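PDB 3CX3: lipoprotein from Streptococcus pneumoniae, which binds zinc and probably serves as the surface solute-binding lipoprotein that hands the metal to an ABC transporter. Local coordinates for residues W122-P125 and E126-G129; T165-F168 and Q169-E173; E270-E273 and E274-I278. All blocks are in the same frame, centred on the assembly; numbering follows the deposited sequence.

Overall arrangement
The three contacts lie where three helices meet near the zinc site formed by His44, His120, His184 and Glu259. Contact 1 comes closest to the metal: the side chain of Trp122 is about 5 Å from the zinc, while that of Leu272 in contact 3 is about 13 Å away. Contacts 1 and 3 have centres 12 Å apart and join through Leu123 O against Leu272 CD1 at 3.5 Å. Contact 2, at the far end of helix 147-173, is centred 13 Å from contact 3, and Phe168 CE1 reaches Met276 O at 3.3 Å. Pro125 CB and Thr165 OG1, 3.3 Å apart, connect contacts 1 and 2. Met276 touches both Pro125 and Phe168.

Contact 1 of 3, residues W122-P125 and E126-G129; sequences WLDP and EKAG
Asp124 and Lys127 meet at an N-cap, where Asp124 stands right before helix 125-142 and a 3-10 segment ending at Leu123 precedes it. Backbone bonds open the helix. Asp124 O takes Ala128 N at 2.9 Å with an N-H...O angle of 159°, and a weaker, bent bond from Lys127 N goes to the same oxygen. The next bond in the series, Gly129 N to Pro125 O, is 3.1 Å long and nearly straight at 172°.

The charged groups gather round Asp124. Its carboxylate swings alongside the first turn (chi1 171°, CG opposite the backbone N), where OD1 lies 3.1 Å from Glu126 N. OD2 packs against the methylenes of Lys127, 3.7 Å from CE, but NZ stays 5.0 Å from OD2. The salt-bridge partner of OD2 is Arg193, which also pairs with Glu126 and so ties the two acids together.

Trp122 points its indole away from the helix toward the zinc site, with NE1 bonded to Pro257 O and the ring beside the zinc ligand His120. Its carbonyl oxygen is hydrogen-bonded to Tyr268 OH and also packs on the helix, Trp122 O sitting 3.4 Å from Ala128 CB.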
loop_
_atom_site.group_PDB
_atom_site.type_symbol
_atom_site.label_atom_id
_atom_site.label_comp_id
_atom_site.label_asym_id
_atom_site.label_seq_id
_atom_site.Cartn_x
_atom_site.Cartn_y
_atom_site.Cartn_z
ATOM N N TRP A 122 3.400 -2.748 -1.726
ATOM C CA TRP A 122 4.072 -1.524 -1.340
ATOM C C TRP A 122 4.710 -1.518 0.051
ATOM O O TRP A 122 5.554 -0.668 0.332
ATOM C CB TRP A 122 3.119 -0.336 -1.514
ATOM C CG TRP A 122 1.863 -0.384 -0.676
ATOM C CD1 TRP A 122 1.702 0.137 0.554
ATOM C CD2 TRP A 122 0.589 -0.956 -1.041
ATOM N NE1 TRP A 122 0.419 -0.077 1.012
ATOM C CE2 TRP A 122 -0.292 -0.737 0.048
ATOM C CE3 TRP A 122 0.110 -1.627 -2.179
ATOM C CZ2 TRP A 122 -1.632 -1.167 0.040
ATOM C CZ3 TRP A 122 -1.227 -2.064 -2.194
ATOM C CH2 TRP A 122 -2.082 -1.825 -1.088
ATOM N N LEU A 123 4.327 -2.488 0.886
ATOM C CA LEU A 123 4.727 -2.595 2.301
ATOM C C LEU A 123 6.010 -3.361 2.488
ATOM O O LEU A 123 6.544 -3.475 3.591
ATOM C CB LEU A 123 3.630 -3.287 3.103
ATOM C CG LEU A 123 2.395 -2.419 3.381
ATOM C CD1 LEU A 123 1.345 -3.248 4.131
ATOM C CD2 LEU A 123 2.754 -1.108 4.144
ATOM N N ASP A 124 6.508 -3.915 1.399
ATOM C CA ASP A 124 7.763 -4.606 1.447
ATOM C C ASP A 124 8.733 -3.622 0.867
ATOM O O ASP A 124 8.595 -3.243 -0.294
ATOM C CB ASP A 124 7.689 -5.861 0.602
ATOM C CG ASP A 124 9.008 -6.515 0.435
ATOM O OD1 ASP A 124 10.036 -5.881 0.741
ATOM O OD2 ASP A 124 9.021 -7.677 -0.016
ATOM N N PRO A 125 9.714 -3.189 1.670
ATOM C CA PRO A 125 10.643 -2.133 1.254
ATOM C C PRO A 125 11.244 -2.349 -0.152
ATOM O O PRO A 125 11.185 -1.441 -0.980
ATOM C CB PRO A 125 11.709 -2.175 2.353
ATOM C CG PRO A 125 10.957 -2.618 3.565
ATOM C CD PRO A 125 10.020 -3.677 3.027
ATOM N N GLU A 126 11.776 -3.535 -0.428
ATOM C CA GLU A 126 12.228 -3.896 -1.784
ATOM C C GLU A 126 11.218 -3.629 -2.904
ATOM O O GLU A 126 11.586 -3.132 -3.979
ATOM C CB GLU A 126 12.596 -5.378 -1.851
ATOM C CG GLU A 126 13.996 -5.716 -1.395
ATOM C CD GLU A 126 14.664 -6.698 -2.327
ATOM O OE1 GLU A 126 14.644 -6.452 -3.559
ATOM O OE2 GLU A 126 15.204 -7.710 -1.826
ATOM N N LYS A 127 9.955 -3.984 -2.640
ATOM C CA LYS A 127 8.897 -3.947 -3.634
ATOM C C LYS A 127 8.332 -2.556 -3.799
ATOM O O LYS A 127 7.844 -2.205 -4.881
ATOM C CB LYS A 127 7.800 -4.959 -3.319
ATOM C CG LYS A 127 8.294 -6.412 -3.452
ATOM C CD LYS A 127 7.190 -7.407 -3.182
ATOM C CE LYS A 127 7.684 -8.833 -3.213
ATOM N NZ LYS A 127 7.973 -9.281 -4.605
ATOM N N ALA A 128 8.383 -1.746 -2.751
ATOM C CA ALA A 128 8.088 -0.357 -2.958
ATOM C C ALA A 128 9.156 0.109 -3.958
ATOM O O ALA A 128 8.835 0.683 -4.994
ATOM C CB ALA A 128 8.155 0.411 -1.657
ATOM N N GLY A 129 10.419 -0.201 -3.669
ATOM C CA GLY A 129 11.532 0.128 -4.559
ATOM C C GLY A 129 11.302 -0.178 -6.021
ATOM O O GLY A 129 11.374 0.723 -6.863
#

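Contact 2 of 3, residues T165-F168 and Q169-E173; sequences TKKF and QPKFE
Phe168 and Phe172, one helical turn apart, set their rings aslant, with planes 31° apart and centroids 5.7 Å from each other. The nearest approach of the side chains is by Phe172 CE2, which comes to 3.4 Å from Phe168 CD1 and also lies against Phe168 CB. Lys171 approaches the first ring differently. CG beside the backbone N and a bend at chi2 (-118°) bring its chain over one face, so that CE lies above the ring and NZ stands 4.9 Å from the Phe168 ring centroid, 24° off the normal, a cation-pi contact. Lys167 NZ is 4.5 Å from Lys171 NZ, a pairing of like charges; Glu273 packs against Lys167 and may offset the repulsion.

All of this sits on the last turns of the long helix 147-173, which kinks at Pro170. The proline nitrogen has no hydrogen to offer the preceding turn, and its CD presses instead on Lys166 O at 3.1 Å. The neighbouring bonds survive: Gln169 N to Thr165 O (2.9 Å) just before the proline, and Phe172 N to Phe168 O (3.2 Å) across it.

Beyond the pair, Phe194 meets the Phe172 ring and also touches Phe168. Helix 268-281 packs on both phenylalanines, placing Glu273 and Met276 against Phe168 and Ala280 against Phe172.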
loop_
_atom_site.group_PDB
_atom_site.type_symbol
_atom_site.label_atom_id
_atom_site.label_comp_id
_atom_site.label_asym_id
_atom_site.label_seq_id
_atom_site.Cartn_x
_atom_site.Cartn_y
_atom_site.Cartn_z
ATOM N N THR A 165 15.410 -2.177 4.778
ATOM C CA THR A 165 15.507 -3.654 4.859
ATOM C C THR A 165 16.712 -4.120 5.679
ATOM O O THR A 165 16.620 -5.113 6.397
ATOM C CB THR A 165 15.587 -4.332 3.448
ATOM O OG1 THR A 165 14.449 -3.977 2.661
ATOM C CG2 THR A 165 15.621 -5.854 3.560
ATOM N N LYS A 166 17.830 -3.406 5.548
ATOM C CA LYS A 166 19.074 -3.704 6.278
ATOM C C LYS A 166 19.021 -3.357 7.764
ATOM O O LYS A 166 19.415 -4.164 8.616
ATOM C CB LYS A 166 20.266 -2.978 5.654
ATOM C CG LYS A 166 21.167 -3.872 4.865
ATOM C CD LYS A 166 20.951 -3.701 3.392
ATOM C CE LYS A 166 22.273 -3.811 2.655
ATOM N NZ LYS A 166 23.323 -2.934 3.273
ATOM N N LYS A 167 18.557 -2.149 8.066
ATOM C CA LYS A 167 18.379 -1.724 9.444
ATOM C C LYS A 167 17.504 -2.742 10.163
ATOM O O LYS A 167 17.848 -3.192 11.254
ATOM C CB LYS A 167 17.768 -0.319 9.490
ATOM C CG LYS A 167 17.643 0.329 10.869
ATOM C CD LYS A 167 17.221 1.788 10.704
ATOM C CE LYS A 167 16.528 2.321 11.934
ATOM N NZ LYS A 167 17.518 2.871 12.890
ATOM N N PHE A 168 16.421 -3.151 9.508
ATOM C CA PHE A 168 15.411 -4.008 10.123
ATOM C C PHE A 168 15.585 -5.531 10.084
ATOM O O PHE A 168 14.996 -6.234 10.906
ATOM C CB PHE A 168 14.025 -3.625 9.604
ATOM C CG PHE A 168 13.434 -2.482 10.338
ATOM C CD1 PHE A 168 12.673 -2.698 11.476
ATOM C CD2 PHE A 168 13.689 -1.181 9.938
ATOM C CE1 PHE A 168 12.148 -1.630 12.182
ATOM C CE2 PHE A 168 13.155 -0.108 10.640
ATOM C CZ PHE A 168 12.387 -0.339 11.756
ATOM N N GLN A 169 16.376 -6.052 9.151
ATOM C CA GLN A 169 16.528 -7.503 9.071
ATOM C C GLN A 169 16.971 -8.105 10.411
ATOM O O GLN A 169 16.378 -9.091 10.851
ATOM C CB GLN A 169 17.425 -7.928 7.898
ATOM C CG GLN A 169 17.389 -9.424 7.572
ATOM C CD GLN A 169 15.974 -9.979 7.339
ATOM O OE1 GLN A 169 15.207 -10.192 8.282
ATOM N NE2 GLN A 169 15.646 -10.247 6.080
ATOM N N PRO A 170 18.002 -7.515 11.067
ATOM C CA PRO A 170 18.387 -7.983 12.403
ATOM C C PRO A 170 17.286 -7.874 13.452
ATOM O O PRO A 170 17.062 -8.840 14.178
ATOM C CB PRO A 170 19.578 -7.088 12.762
ATOM C CG PRO A 170 20.142 -6.718 11.441
ATOM C CD PRO A 170 18.917 -6.454 10.616
ATOM N N LYS A 171 16.613 -6.726 13.530
ATOM C CA LYS A 171 15.489 -6.536 14.457
ATOM C C LYS A 171 14.588 -7.769 14.456
ATOM O O LYS A 171 14.369 -8.400 15.492
ATOM C CB LYS A 171 14.660 -5.310 14.062
ATOM C CG LYS A 171 15.464 -4.060 13.783
ATOM C CD LYS A 171 15.133 -2.936 14.742
ATOM C CE LYS A 171 15.995 -1.718 14.420
ATOM N NZ LYS A 171 15.496 -0.490 15.089
ATOM N N PHE A 172 14.093 -8.117 13.271
ATOM C CA PHE A 172 13.182 -9.248 13.106
ATOM C C PHE A 172 13.882 -10.602 13.215
ATOM O O PHE A 172 13.231 -11.615 13.422
ATOM C CB PHE A 172 12.414 -9.136 11.785
ATOM C CG PHE A 172 11.610 -7.861 11.641
ATOM C CD1 PHE A 172 10.423 -7.677 12.349
ATOM C CD2 PHE A 172 12.023 -6.859 10.777
ATOM C CE1 PHE A 172 9.674 -6.513 12.197
ATOM C CE2 PHE A 172 11.284 -5.694 10.633
ATOM C CZ PHE A 172 10.115 -5.524 11.343
ATOM N N GLU A 173 15.202 -10.620 13.080
ATOM C CA GLU A 173 15.970 -11.838 13.265
ATOM C C GLU A 173 15.895 -12.291 14.716
ATOM O O GLU A 173 15.522 -13.430 14.998
ATOM C CB GLU A 173 17.431 -11.604 12.900
ATOM C CG GLU A 173 18.172 -12.859 12.519
ATOM C CD GLU A 173 17.794 -13.315 11.137
ATOM O OE1 GLU A 173 17.204 -14.411 11.019
ATOM O OE2 GLU A 173 18.060 -12.559 10.175
#

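Contact 3 of 3, residues E270-E273 and E274-I278; sequences ENLE and ENMSI
Leu272 and Met276, a selenomethionine in the crystal, form the close-packed, buried side of this helical turn. The selenium lies 4.0 Å from Leu272 CG, and Met276 CG rests 3.2 Å from Leu272 O. Met276 sends CG anti to its carbonyl carbon (chi1 -72°), back along the helix toward that oxygen, which also accepts Met276 N at 2.9 Å in the carbonyl plane. Asn271 and Asn275 add a polar flank: Asn271 O receives Asn275 N at 3.2 Å. A weak bond of 2.8 Å also runs from Asn275 ND2 to Asn271 O. At the other end of that amide, OD1 accepts Asn256 N. The Asn271 amide is bonded in turn to Asn264.

The acidic side is looser and nearer solvent, with Glu270 exposed and Glu273 and Glu274 partly so. Glu274 extends alongside Asn271, its OE2 4.0 Å from Asn271 OD1, and Glu270 turns its carboxylate away to Thr267 N. Their backbones are joined by Glu274 N to Glu270 O at 3.0 Å.

Helix 268-281 thus lies between its neighbours: Leu272 packs on Leu123 in the loop leading to helix 125-142, while Glu273 and Met276 rest on Leu164 of helix 147-173.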
loop_
_atom_site.group_PDB
_atom_site.type_symbol
_atom_site.label_atom_id
_atom_site.label_comp_id
_atom_site.label_asym_id
_atom_site.label_seq_id
_atom_site.Cartn_x
_atom_site.Cartn_y
_atom_site.Cartn_z
ATOM N N GLU A 270 9.635 6.973 5.264
ATOM C CA GLU A 270 9.556 7.410 6.649
ATOM C C GLU A 270 8.314 6.864 7.369
ATOM O O GLU A 270 8.415 6.473 8.536
ATOM C CB GLU A 270 9.636 8.935 6.728
ATOM C CG GLU A 270 11.035 9.453 6.418
ATOM C CD GLU A 270 11.175 10.958 6.457
ATOM O OE1 GLU A 270 12.331 11.417 6.349
ATOM O OE2 GLU A 270 10.160 11.686 6.587
ATOM N N ASN A 271 7.164 6.822 6.679
ATOM C CA ASN A 271 5.933 6.205 7.219
ATOM C C ASN A 271 5.962 4.668 7.250
ATOM O O ASN A 271 5.453 4.038 8.203
ATOM C CB ASN A 271 4.690 6.643 6.432
ATOM C CG ASN A 271 4.216 8.040 6.782
ATOM O OD1 ASN A 271 3.786 8.317 7.907
ATOM N ND2 ASN A 271 4.243 8.918 5.792
ATOM N N LEU A 272 6.515 4.068 6.189
ATOM C CA LEU A 272 6.751 2.627 6.169
ATOM C C LEU A 272 7.614 2.255 7.371
ATOM O O LEU A 272 7.221 1.416 8.190
ATOM C CB LEU A 272 7.398 2.190 4.845
ATOM C CG LEU A 272 7.667 0.710 4.534
ATOM C CD1 LEU A 272 6.478 -0.217 4.776
ATOM C CD2 LEU A 272 8.119 0.584 3.112
ATOM N N GLU A 273 8.761 2.924 7.492
ATOM C CA GLU A 273 9.668 2.699 8.597
ATOM C C GLU A 273 8.993 2.873 9.947
ATOM O O GLU A 273 9.245 2.077 10.869
ATOM C CB GLU A 273 10.891 3.617 8.503
ATOM C CG GLU A 273 11.709 3.698 9.786
ATOM C CD GLU A 273 13.193 3.967 9.551
ATOM O OE1 GLU A 273 14.015 3.596 10.428
ATOM O OE2 GLU A 273 13.545 4.538 8.501
ATOM N N GLU A 274 8.160 3.905 10.090
ATOM C CA GLU A 274 7.518 4.164 11.386
ATOM C C GLU A 274 6.646 2.982 11.840
ATOM O O GLU A 274 6.681 2.578 12.995
ATOM C CB GLU A 274 6.708 5.452 11.373
ATOM C CG GLU A 274 5.796 5.556 12.583
ATOM C CD GLU A 274 5.128 6.896 12.721
ATOM O OE1 GLU A 274 5.245 7.489 13.820
ATOM O OE2 GLU A 274 4.493 7.355 11.739
ATOM N N ASN A 275 5.866 2.427 10.924
ATOM C CA ASN A 275 5.086 1.245 11.250
ATOM C C ASN A 275 5.971 0.015 11.353
ATOM O O ASN A 275 5.624 -0.940 12.035
ATOM C CB ASN A 275 3.952 1.048 10.250
ATOM C CG ASN A 275 2.982 2.212 10.251
ATOM O OD1 ASN A 275 2.214 2.401 11.203
ATOM N ND2 ASN A 275 3.028 3.015 9.190
HETATM N N MSE A 276 7.132 0.047 10.713
HETATM C CA MSE A 276 8.092 -1.030 10.904
HETATM C C MSE A 276 8.694 -1.021 12.300
HETATM O O MSE A 276 8.961 -2.094 12.849
HETATM C CB MSE A 276 9.148 -1.023 9.820
HETATM C CG MSE A 276 8.583 -1.491 8.509
HETATM SE SE MSE A 276 9.861 -1.389 7.081
HETATM C CE MSE A 276 11.047 -2.855 7.581
ATOM N N SER A 277 8.877 0.177 12.869
ATOM C CA SER A 277 9.224 0.357 14.292
ATOM C C SER A 277 8.258 -0.387 15.198
ATOM O O SER A 277 8.623 -1.336 15.902
ATOM C CB SER A 277 9.137 1.834 14.693
ATOM O OG SER A 277 10.293 2.552 14.351
ATOM N N ILE A 278 7.020 0.090 15.174
ATOM C CA ILE A 278 5.934 -0.427 15.982
ATOM C C ILE A 278 5.953 -1.956 15.989
ATOM O O ILE A 278 6.107 -2.562 17.052
ATOM C CB ILE A 278 4.586 0.181 15.501
ATOM C CG1 ILE A 278 4.610 1.702 15.715
ATOM C CG2 ILE A 278 3.380 -0.459 16.211
ATOM C CD1 ILE A 278 3.632 2.485 14.840
#